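Local coordinates for protein glutamate--tRNA ligase, cytoplasmic (Saccharomyces cerevisiae, PDB 2HRA) that attaches glutamate to tRNA(Glu) using ATP, its N-terminal GST-fold domain, the part described here, mediating association with the cofactor Arc1p, at residues T70-N75 with L99-L104; F128-G131 with Y135-A138; Q114-L119 with G153-N158; N44-N49 with A82-N87. All blocks are in the same frame, centred on the assembly; numbering follows the deposited sequence.

Contact 1. Residues T70-N75 with L99-L104; sequences TEDVFN and LAQKEL
Q101 spans the gap between 99-104 and 70-75 almost alone: the CA atoms of F74 and Q101 are 9.2 Å apart, and Q101 supplies more than half of the 107 Å² buried. Its CB points at the other segment. With CG beside the backbone N (chi1 -61°) and an extended chain beyond, CB and CG serve as a spacer that delivers the amide to the start of helix 73-80. Q101 CD then lies 4.1 Å from F74 CB, and NE2 comes closer, 3.4 Å from F74 CB, oblique to the ring. Q101 NE2 donates to water 2 over 2.8 Å, and this water also accepts from F74 N, again at 2.8 Å. Q101 OE1 receives a bond from water 1 at 2.8 Å, and water 1 accepts from N75 N. D72 holds the N-cap position without a capping bond; the waters engage first-turn N-H groups, while D72 OD1 accepts from N75 ND2 (2.7 Å, 159°) on its syn side, somewhat out of the carboxylate plane. The N75 amide stands almost perpendicular to that of Q101, the planes 89° apart, with ND2 3.9 Å from Q101 OE1. No direct hydrogen bond crosses; the polar link runs through the two waters. F74 carries the apolar side, resting on A35 and A39 of helix 34-46, V97 of helix 90-104 and V140 and A141 of helix 137-148; in this GST fold the contact therefore sits where the sheet-bearing N-terminal half meets the helical half.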
loop_
_atom_site.group_PDB
_atom_site.type_symbol
_atom_site.label_atom_id
_atom_site.label_comp_id
_atom_site.label_asym_id
_atom_site.label_seq_id
_atom_site.Cartn_x
_atom_site.Cartn_y
_atom_site.Cartn_z
ATOM N N THR A 70 -11.776 -0.068 -11.818
ATOM C CA THR A 70 -10.451 -0.701 -11.925
ATOM C C THR A 70 -9.272 0.275 -12.119
ATOM O O THR A 70 -8.102 -0.122 -12.017
ATOM C CB THR A 70 -10.412 -1.667 -13.148
ATOM O OG1 THR A 70 -10.876 -0.979 -14.311
ATOM C CG2 THR A 70 -11.278 -2.874 -12.927
ATOM N N GLU A 71 -9.570 1.534 -12.420
ATOM C CA GLU A 71 -8.547 2.534 -12.708
ATOM C C GLU A 71 -8.402 3.466 -11.505
ATOM O O GLU A 71 -9.384 3.848 -10.907
ATOM C CB GLU A 71 -8.950 3.339 -13.953
ATOM C CG GLU A 71 -8.131 4.614 -14.214
ATOM C CD GLU A 71 -8.476 5.294 -15.541
ATOM O OE1 GLU A 71 -9.428 4.848 -16.240
ATOM O OE2 GLU A 71 -7.777 6.289 -15.877
ATOM N N ASP A 72 -7.170 3.818 -11.158
ATOM C CA ASP A 72 -6.907 4.791 -10.098
ATOM C C ASP A 72 -7.585 4.342 -8.808
ATOM O O ASP A 72 -8.220 5.150 -8.133
ATOM C CB ASP A 72 -7.413 6.170 -10.550
ATOM C CG ASP A 72 -6.689 7.351 -9.882
ATOM O OD1 ASP A 72 -5.562 7.200 -9.349
ATOM O OD2 ASP A 72 -7.288 8.467 -9.913
ATOM N N VAL A 73 -7.431 3.058 -8.460
ATOM C CA VAL A 73 -8.158 2.469 -7.321
ATOM C C VAL A 73 -7.759 3.095 -5.963
ATOM O O VAL A 73 -8.635 3.462 -5.161
ATOM C CB VAL A 73 -7.974 0.921 -7.259
ATOM C CG1 VAL A 73 -8.569 0.364 -5.968
ATOM C CG2 VAL A 73 -8.606 0.225 -8.498
ATOM N N PHE A 74 -6.456 3.212 -5.704
ATOM C CA PHE A 74 -5.969 3.819 -4.470
ATOM C C PHE A 74 -6.649 5.159 -4.249
ATOM O O PHE A 74 -7.269 5.397 -3.193
ATOM C CB PHE A 74 -4.462 4.035 -4.490
ATOM C CG PHE A 74 -3.914 4.538 -3.175
ATOM C CD1 PHE A 74 -3.846 3.701 -2.075
ATOM C CD2 PHE A 74 -3.473 5.846 -3.044
ATOM C CE1 PHE A 74 -3.352 4.164 -0.851
ATOM C CE2 PHE A 74 -2.964 6.305 -1.836
ATOM C CZ PHE A 74 -2.900 5.458 -0.738
ATOM N N ASN A 75 -6.533 6.041 -5.237
ATOM C CA ASN A 75 -7.078 7.376 -5.089
ATOM C C ASN A 75 -8.594 7.400 -4.924
ATOM O O ASN A 75 -9.147 8.315 -4.299
ATOM C CB ASN A 75 -6.689 8.240 -6.268
ATOM C CG ASN A 75 -5.256 8.722 -6.189
ATOM O OD1 ASN A 75 -4.776 9.143 -5.132
ATOM N ND2 ASN A 75 -4.567 8.687 -7.322
ATOM N N LEU A 99 4.644 9.136 -6.877
ATOM C CA LEU A 99 5.958 8.486 -6.804
ATOM C C LEU A 99 5.839 6.995 -6.494
ATOM O O LEU A 99 6.515 6.160 -7.101
ATOM C CB LEU A 99 6.851 9.145 -5.729
ATOM C CG LEU A 99 8.270 8.545 -5.678
ATOM C CD1 LEU A 99 9.076 8.908 -6.927
ATOM C CD2 LEU A 99 9.013 8.938 -4.412
ATOM N N ALA A 100 4.969 6.655 -5.543
ATOM C CA ALA A 100 4.790 5.272 -5.156
ATOM C C ALA A 100 4.238 4.456 -6.326
ATOM O O ALA A 100 4.733 3.388 -6.639
ATOM C CB ALA A 100 3.828 5.179 -3.917
ATOM N N GLN A 101 3.230 4.988 -6.996
ATOM C CA GLN A 101 2.483 4.204 -7.978
ATOM C C GLN A 101 3.162 4.207 -9.319
ATOM O O GLN A 101 2.989 3.278 -10.077
ATOM C CB GLN A 101 1.037 4.719 -8.122
ATOM C CG GLN A 101 0.233 4.636 -6.828
ATOM C CD GLN A 101 -1.292 4.758 -7.006
ATOM O OE1 GLN A 101 -1.834 5.841 -7.239
ATOM N NE2 GLN A 101 -1.980 3.645 -6.826
ATOM N N LYS A 102 3.924 5.256 -9.613
ATOM C CA LYS A 102 4.612 5.384 -10.895
ATOM C C LYS A 102 6.072 4.987 -10.848
ATOM O O LYS A 102 6.628 4.606 -11.869
ATOM C CB LYS A 102 4.519 6.812 -11.410
ATOM C CG LYS A 102 3.123 7.226 -11.773
ATOM C CD LYS A 102 3.032 8.719 -11.980
ATOM C CE LYS A 102 1.576 9.164 -12.159
ATOM N NZ LYS A 102 1.504 10.462 -12.884
ATOM N N GLU A 103 6.703 5.084 -9.678
ATOM C CA GLU A 103 8.134 4.862 -9.599
ATOM C C GLU A 103 8.563 3.767 -8.624
ATOM O O GLU A 103 9.358 2.918 -9.007
ATOM C CB GLU A 103 8.853 6.184 -9.323
ATOM C CG GLU A 103 8.258 7.348 -10.094
ATOM C CD GLU A 103 9.292 8.286 -10.608
ATOM O OE1 GLU A 103 10.031 8.825 -9.759
ATOM O OE2 GLU A 103 9.372 8.484 -11.852
ATOM N N LEU A 104 8.042 3.741 -7.398
ATOM C CA LEU A 104 8.525 2.767 -6.419
ATOM C C LEU A 104 8.120 1.312 -6.687
ATOM O O LEU A 104 8.759 0.389 -6.154
ATOM C CB LEU A 104 8.143 3.159 -4.981
ATOM C CG LEU A 104 8.699 4.478 -4.423
ATOM C CD1 LEU A 104 8.106 4.745 -3.061
ATOM C CD2 LEU A 104 10.234 4.453 -4.354
HETATM O O HOH W 1 -4.627 5.754 -7.659
HETATM O O HOH W 2 -4.398 2.420 -7.449
#

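Contact 2. Residues F128-G131 with Y135-A138; sequences FILG and YSAA
F128 and Y135 have their CA atoms 5.7 Å apart, and F128-G131 forms a type I beta turn, closed by G131 N bonding F128 O at 3.0 Å, just before the chain returns to start helix 137-148. The F128 ring offers a face to Y135: Y135 CB lies 3.9 Å from the ring centroid and only 15° off its normal, a CH-pi contact, and Y135 N is over the same face. Y135 CG is wedged between its own backbone N and carbonyl carbon (chi1 57°), which carries the phenol away from F128 and leaves CB as the touching atom. I129 lays CG2 against A138 CB at 4.1 Å, its CD1 reaching the A138 carbonyl. L130 brings CD1 to 3.7 Å from S136 OG. The hydroxyl has two polar partners: OG takes A138 N at 3.1 Å, a bent N-cap bond (136°), and water 3, 2.7 Å from S136 OG, accepts from L130 N over 2.8 Å. D139 OD1 accepts from S136 N, the reciprocal bond of a capping-box-like start, consistent with the N-capping box of GST folds; its other oxygen takes I129 N, tying the turn to the helix start. The turn belongs to the 124-133 region that interacts with Arc1p. Around it, F128 packs on L170 and L171 of helix 162-172, I129 on W167 of that helix and, with A138, on W96 of helix 90-104, and the Y135 ring meets F177 of helix 175-178 edge to face.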
loop_
_atom_site.group_PDB
_atom_site.type_symbol
_atom_site.label_atom_id
_atom_site.label_comp_id
_atom_site.label_asym_id
_atom_site.label_seq_id
_atom_site.Cartn_x
_atom_site.Cartn_y
_atom_site.Cartn_z
ATOM N N PHE A 128 7.135 10.692 9.403
ATOM C CA PHE A 128 6.290 10.338 8.274
ATOM C C PHE A 128 6.527 11.322 7.138
ATOM O O PHE A 128 7.056 12.387 7.350
ATOM C CB PHE A 128 4.826 10.326 8.707
ATOM C CG PHE A 128 4.555 9.331 9.780
ATOM C CD1 PHE A 128 4.069 9.724 11.005
ATOM C CD2 PHE A 128 4.888 8.009 9.593
ATOM C CE1 PHE A 128 3.866 8.801 12.009
ATOM C CE2 PHE A 128 4.691 7.099 10.579
ATOM C CZ PHE A 128 4.185 7.497 11.790
ATOM N N ILE A 129 6.122 10.943 5.934
ATOM C CA ILE A 129 6.519 11.656 4.715
ATOM C C ILE A 129 6.154 13.128 4.720
ATOM O O ILE A 129 6.963 13.980 4.329
ATOM C CB ILE A 129 5.985 10.947 3.439
ATOM C CG1 ILE A 129 6.827 9.671 3.205
ATOM C CG2 ILE A 129 6.071 11.905 2.236
ATOM C CD1 ILE A 129 6.220 8.616 2.221
ATOM N N LEU A 130 4.969 13.439 5.234
ATOM C CA LEU A 130 4.506 14.811 5.246
ATOM C C LEU A 130 4.688 15.483 6.590
ATOM O O LEU A 130 4.333 16.642 6.738
ATOM C CB LEU A 130 3.059 14.911 4.772
ATOM C CG LEU A 130 2.815 14.494 3.332
ATOM C CD1 LEU A 130 1.331 14.563 3.042
ATOM C CD2 LEU A 130 3.643 15.382 2.369
ATOM N N GLY A 131 5.260 14.780 7.558
ATOM C CA GLY A 131 5.741 15.425 8.766
ATOM C C GLY A 131 4.683 15.683 9.819
ATOM O O GLY A 131 4.849 16.577 10.645
ATOM N N TYR A 135 0.499 9.192 10.335
ATOM C CA TYR A 135 0.839 8.925 8.920
ATOM C C TYR A 135 -0.318 9.368 8.036
ATOM O O TYR A 135 -1.458 9.620 8.503
ATOM C CB TYR A 135 1.247 7.467 8.626
ATOM C CG TYR A 135 0.193 6.438 9.008
ATOM C CD1 TYR A 135 -0.975 6.269 8.251
ATOM C CD2 TYR A 135 0.362 5.640 10.117
ATOM C CE1 TYR A 135 -1.937 5.352 8.627
ATOM C CE2 TYR A 135 -0.602 4.706 10.486
ATOM C CZ TYR A 135 -1.747 4.569 9.747
ATOM O OH TYR A 135 -2.702 3.651 10.144
ATOM N N SER A 136 -0.015 9.518 6.763
ATOM C CA SER A 136 -0.996 9.932 5.767
ATOM C C SER A 136 -1.041 8.926 4.628
ATOM O O SER A 136 -0.305 7.931 4.602
ATOM C CB SER A 136 -0.621 11.317 5.226
ATOM O OG SER A 136 0.522 11.188 4.382
ATOM N N ALA A 137 -1.888 9.227 3.662
ATOM C CA ALA A 137 -2.027 8.452 2.442
ATOM C C ALA A 137 -0.719 8.370 1.710
ATOM O O ALA A 137 -0.463 7.396 0.989
ATOM C CB ALA A 137 -3.141 9.086 1.513
ATOM N N ALA A 138 0.117 9.392 1.843
ATOM C CA ALA A 138 1.432 9.348 1.214
ATOM C C ALA A 138 2.230 8.121 1.723
ATOM O O ALA A 138 2.871 7.394 0.955
ATOM C CB ALA A 138 2.190 10.680 1.484
HETATM O O HOH W 3 2.719 11.830 5.783
#

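Contact 3. Residues Q114-L119 with G153-N158; sequences QSLETL and GSIIKN
L116 meets two consecutive isoleucines, I155 and I156: CD1 meets I155 and also comes near I156 CG1, while CD2 meets I156. The tight side is with I155: L116 CD1 is 3.5 Å from I155 CG2 and 3.8 Å from I155 CB, so the methyl sits against the branch point of the isoleucine. I155 CG2 stands anti to the backbone N (CG1 chi1 -65°), which turns that branch toward helix 109-122. The other leucine methyl is less snug, L116 CD2 lying 4.0 Å from I156 CG1. Both isoleucines cross L116 at about a right angle, and the CA atoms of L116 and I156 are 7.3 Å apart. The contact as a whole buries 124 Å², and no hydrogen bond crosses. Helices 109-122 and 152-158 belong to the all-helical half of the GST fold; helix 162-172, within the 159-175 region that interacts with Arc1p, completes the packing through V164, which touches both L119 and I156. I155 continues the apolar patch onto F109 and L112. Away from L116 the character changes: S154, K157 and N158 lie exposed on the outer side of their helix, and on the other helix exposed E117 has OE1 close to OD1 of D161, a pairing of like charges.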
loop_
_atom_site.group_PDB
_atom_site.type_symbol
_atom_site.label_atom_id
_atom_site.label_comp_id
_atom_site.label_asym_id
_atom_site.label_seq_id
_atom_site.Cartn_x
_atom_site.Cartn_y
_atom_site.Cartn_z
ATOM N N GLN A 114 17.250 6.033 -7.336
ATOM C CA GLN A 114 17.010 7.461 -7.301
ATOM C C GLN A 114 15.760 7.761 -6.499
ATOM O O GLN A 114 15.720 8.707 -5.713
ATOM C CB GLN A 114 16.788 8.013 -8.703
ATOM C CG GLN A 114 17.931 7.890 -9.689
ATOM C CD GLN A 114 17.517 8.403 -11.090
ATOM O OE1 GLN A 114 16.888 9.473 -11.210
ATOM N NE2 GLN A 114 17.840 7.627 -12.144
ATOM N N SER A 115 14.709 6.993 -6.741
ATOM C CA SER A 115 13.411 7.288 -6.111
ATOM C C SER A 115 13.533 7.068 -4.594
ATOM O O SER A 115 12.997 7.824 -3.780
ATOM C CB SER A 115 12.308 6.420 -6.755
ATOM O OG SER A 115 12.285 6.619 -8.180
ATOM N N LEU A 116 14.240 6.021 -4.215
ATOM C CA LEU A 116 14.507 5.737 -2.822
ATOM C C LEU A 116 15.352 6.819 -2.151
ATOM O O LEU A 116 15.237 7.045 -0.945
ATOM C CB LEU A 116 15.221 4.365 -2.685
ATOM C CG LEU A 116 14.351 3.113 -2.847
ATOM C CD1 LEU A 116 15.203 1.854 -2.982
ATOM C CD2 LEU A 116 13.348 3.012 -1.664
ATOM N N GLU A 117 16.202 7.489 -2.926
ATOM C CA GLU A 117 17.025 8.580 -2.384
ATOM C C GLU A 117 16.160 9.778 -2.084
ATOM O O GLU A 117 16.345 10.460 -1.068
ATOM C CB GLU A 117 18.119 8.974 -3.362
ATOM C CG GLU A 117 19.055 10.093 -2.896
ATOM C CD GLU A 117 19.615 9.897 -1.495
ATOM O OE1 GLU A 117 20.112 8.788 -1.238
ATOM O OE2 GLU A 117 19.529 10.846 -0.659
ATOM N N THR A 118 15.237 10.042 -2.997
ATOM C CA THR A 118 14.299 11.140 -2.815
ATOM C C THR A 118 13.474 10.971 -1.537
ATOM O O THR A 118 13.286 11.938 -0.767
ATOM C CB THR A 118 13.392 11.261 -4.042
ATOM O OG1 THR A 118 14.214 11.527 -5.181
ATOM C CG2 THR A 118 12.402 12.408 -3.867
ATOM N N LEU A 119 12.936 9.767 -1.339
ATOM C CA LEU A 119 12.148 9.445 -0.145
ATOM C C LEU A 119 13.014 9.491 1.139
ATOM O O LEU A 119 12.598 9.991 2.199
ATOM C CB LEU A 119 11.520 8.058 -0.313
ATOM C CG LEU A 119 10.588 7.495 0.780
ATOM C CD1 LEU A 119 9.392 8.481 1.095
ATOM C CD2 LEU A 119 10.086 6.076 0.425
ATOM N N GLY A 153 14.735 -3.924 -0.964
ATOM C CA GLY A 153 15.318 -4.252 0.323
ATOM C C GLY A 153 16.798 -4.007 0.327
ATOM O O GLY A 153 17.309 -3.301 1.183
ATOM N N SER A 154 17.484 -4.606 -0.650
ATOM C CA SER A 154 18.922 -4.512 -0.775
ATOM C C SER A 154 19.406 -3.112 -1.134
ATOM O O SER A 154 20.477 -2.708 -0.704
ATOM C CB SER A 154 19.407 -5.499 -1.834
ATOM O OG SER A 154 18.689 -6.691 -1.669
ATOM N N ILE A 155 18.616 -2.370 -1.899
ATOM C CA ILE A 155 19.024 -1.020 -2.266
ATOM C C ILE A 155 19.061 -0.118 -1.048
ATOM O O ILE A 155 20.028 0.640 -0.830
ATOM C CB ILE A 155 18.170 -0.438 -3.356
ATOM C CG1 ILE A 155 18.371 -1.236 -4.642
ATOM C CG2 ILE A 155 18.579 1.035 -3.621
ATOM C CD1 ILE A 155 17.481 -0.804 -5.731
ATOM N N ILE A 156 18.016 -0.248 -0.250
ATOM C CA ILE A 156 17.846 0.519 0.946
ATOM C C ILE A 156 19.020 0.273 1.883
ATOM O O ILE A 156 19.518 1.180 2.531
ATOM C CB ILE A 156 16.539 0.109 1.647
ATOM C CG1 ILE A 156 15.340 0.699 0.905
ATOM C CG2 ILE A 156 16.561 0.515 3.141
ATOM C CD1 ILE A 156 14.036 -0.003 1.248
ATOM N N LYS A 157 19.455 -0.969 1.946
ATOM C CA LYS A 157 20.587 -1.327 2.791
ATOM C C LYS A 157 21.909 -0.821 2.229
ATOM O O LYS A 157 22.642 -0.077 2.881
ATOM C CB LYS A 157 20.594 -2.827 2.974
ATOM C CG LYS A 157 21.870 -3.352 3.560
ATOM C CD LYS A 157 21.751 -4.829 3.828
ATOM C CE LYS A 157 23.090 -5.389 4.203
ATOM N NZ LYS A 157 23.646 -4.710 5.421
ATOM N N ASN A 158 22.180 -1.178 0.984
ATOM C CA ASN A 158 23.508 -0.987 0.373
ATOM C C ASN A 158 23.805 0.489 0.014
ATOM O O ASN A 158 24.963 0.891 -0.077
ATOM C CB ASN A 158 23.623 -1.893 -0.841
ATOM C CG ASN A 158 23.886 -3.355 -0.447
ATOM O OD1 ASN A 158 24.682 -3.610 0.438
ATOM N ND2 ASN A 158 23.241 -4.291 -1.102
#

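Contact 4. Residues N44-N49 with A82-N87; sequences NALAPN and AAIFDN
I84 fits against L46 and A47, and apolar contact is all that crosses between 44-49 and 82-87. The isoleucine uses both branches: I84 CG2 lies 3.9 Å from L46 CD1, while I84 CD1 is 4.0 Å from A47 CB and equally 4.0 Å from L46 CB. The terminal methyl thus rests where helix 34-46 gives out, A47 being the first residue to depart from helical phi/psi. L46 holds CG beside its backbone N (chi1 -58°), which directs CD1 toward I84; the two segments together bury 132 Å² at a surface site, and I42 and V43 of the same helix also touch I84. Within 82-87 itself, I84 CG2 sits above the centre of the F85 ring. In the fold, 44-49 is the return from helix 34-46 to strand 51-56, part of the beta-alpha-beta crossover from strand 21-26, whereas 82-87 links the N-terminal half to the helical half of this GST domain. Backbone bonding is local: F85 centres an inverse gamma turn, with a weak bond from D86 N to I84 O at 3.0 Å. Polar side chains bond outward, N44 through OD1 to S50 N and through ND2 to I51 O, and D86 by a salt bridge to K134.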
loop_
_atom_site.group_PDB
_atom_site.type_symbol
_atom_site.label_atom_id
_atom_site.label_comp_id
_atom_site.label_asym_id
_atom_site.label_seq_id
_atom_site.Cartn_x
_atom_site.Cartn_y
_atom_site.Cartn_z
ATOM N N ASN A 44 -11.491 0.595 7.721
ATOM C CA ASN A 44 -12.311 -0.261 8.597
ATOM C C ASN A 44 -11.875 -0.229 10.058
ATOM O O ASN A 44 -12.700 -0.466 10.938
ATOM C CB ASN A 44 -12.334 -1.707 8.119
ATOM C CG ASN A 44 -13.104 -1.903 6.818
ATOM O OD1 ASN A 44 -14.114 -1.250 6.527
ATOM N ND2 ASN A 44 -12.648 -2.844 6.051
ATOM N N ALA A 45 -10.585 0.040 10.310
ATOM C CA ALA A 45 -10.092 0.250 11.666
ATOM C C ALA A 45 -10.795 1.407 12.361
ATOM O O ALA A 45 -11.105 1.311 13.536
ATOM C CB ALA A 45 -8.606 0.494 11.678
ATOM N N LEU A 46 -11.020 2.495 11.616
ATOM C CA LEU A 46 -11.648 3.720 12.138
ATOM C C LEU A 46 -13.128 3.869 11.854
ATOM O O LEU A 46 -13.775 4.746 12.403
ATOM C CB LEU A 46 -10.950 4.943 11.546
ATOM C CG LEU A 46 -9.461 5.047 11.790
ATOM C CD1 LEU A 46 -8.955 6.296 11.116
ATOM C CD2 LEU A 46 -9.203 5.070 13.301
ATOM N N ALA A 47 -13.663 3.014 10.996
ATOM C CA ALA A 47 -15.063 3.099 10.630
ATOM C C ALA A 47 -15.472 1.705 10.174
ATOM O O ALA A 47 -15.502 1.434 8.974
ATOM C CB ALA A 47 -15.255 4.116 9.529
ATOM N N PRO A 48 -15.673 0.792 11.148
ATOM C CA PRO A 48 -15.872 -0.613 10.829
ATOM C C PRO A 48 -17.000 -0.865 9.840
ATOM O O PRO A 48 -17.975 -0.137 9.819
ATOM C CB PRO A 48 -16.077 -1.288 12.202
ATOM C CG PRO A 48 -16.241 -0.175 13.203
ATOM C CD PRO A 48 -15.574 1.021 12.604
ATOM N N ASN A 49 -16.800 -1.860 8.985
ATOM C CA ASN A 49 -17.782 -2.273 8.001
ATOM C C ASN A 49 -17.970 -1.246 6.893
ATOM O O ASN A 49 -19.046 -1.160 6.306
ATOM C CB ASN A 49 -19.121 -2.556 8.663
ATOM C CG ASN A 49 -20.044 -3.341 7.776
ATOM O OD1 ASN A 49 -21.200 -2.970 7.583
ATOM N ND2 ASN A 49 -19.522 -4.419 7.193
ATOM N N ALA A 82 -12.757 10.312 2.399
ATOM C CA ALA A 82 -11.991 11.535 2.657
ATOM C C ALA A 82 -11.991 11.932 4.133
ATOM O O ALA A 82 -11.020 12.519 4.614
ATOM C CB ALA A 82 -12.522 12.675 1.800
ATOM N N ALA A 83 -13.059 11.570 4.844
ATOM C CA ALA A 83 -13.162 11.755 6.290
ATOM C C ALA A 83 -12.044 11.083 7.055
ATOM O O ALA A 83 -11.589 11.617 8.065
ATOM C CB ALA A 83 -14.519 11.235 6.806
ATOM N N ILE A 84 -11.612 9.912 6.581
ATOM C CA ILE A 84 -10.501 9.183 7.180
ATOM C C ILE A 84 -9.139 9.715 6.715
ATOM O O ILE A 84 -8.249 9.955 7.534
ATOM C CB ILE A 84 -10.631 7.649 6.903
ATOM C CG1 ILE A 84 -11.895 7.149 7.651
ATOM C CG2 ILE A 84 -9.315 6.876 7.288
ATOM C CD1 ILE A 84 -12.018 5.649 7.749
ATOM N N PHE A 85 -8.991 9.874 5.404
ATOM C CA PHE A 85 -7.749 10.386 4.823
ATOM C C PHE A 85 -7.832 11.905 4.785
ATOM O O PHE A 85 -8.054 12.497 3.741
ATOM C CB PHE A 85 -7.528 9.749 3.449
ATOM C CG PHE A 85 -7.374 8.269 3.530
ATOM C CD1 PHE A 85 -8.433 7.425 3.209
ATOM C CD2 PHE A 85 -6.206 7.724 4.039
ATOM C CE1 PHE A 85 -8.297 6.047 3.351
ATOM C CE2 PHE A 85 -6.063 6.361 4.179
ATOM C CZ PHE A 85 -7.127 5.515 3.837
ATOM N N ASP A 86 -7.683 12.508 5.968
ATOM C CA ASP A 86 -7.982 13.921 6.203
ATOM C C ASP A 86 -6.758 14.753 6.559
ATOM O O ASP A 86 -6.917 15.900 6.957
ATOM C CB ASP A 86 -9.003 14.068 7.353
ATOM C CG ASP A 86 -8.446 13.641 8.719
ATOM O OD1 ASP A 86 -7.287 13.164 8.814
ATOM O OD2 ASP A 86 -9.182 13.782 9.724
ATOM N N ASN A 87 -5.560 14.171 6.461
ATOM C CA ASN A 87 -4.319 14.881 6.786
ATOM C C ASN A 87 -3.348 14.929 5.611
ATOM O O ASN A 87 -3.102 13.927 4.951
ATOM C CB ASN A 87 -3.646 14.298 8.042
ATOM C CG ASN A 87 -3.142 12.870 7.862
ATOM O OD1 ASN A 87 -3.664 12.083 7.062
ATOM N ND2 ASN A 87 -2.121 12.527 8.631
#

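From the N terminus, contact 4 opens first at 44-49 and contact 1 at 70-75; contact 4 then closes at 82-87 and contact 1 at 99-104, so the two cross, and the linker between the halves of the GST fold lies inside the loop of contact 1. Contact 3 opens next at 114-119 and closes at 153-158, contact 2 nested inside. The first pair ties the sheet-bearing half to what follows; the second pair ties helices within the helical half. Contact 2 touches all the others: N87 ND2 probably bonds Y135 O, F74 touches A137, and I129 packs on L119; contact 1 also meets contact 3, L104 packing on S115. Contacts 3 and 4 do not touch.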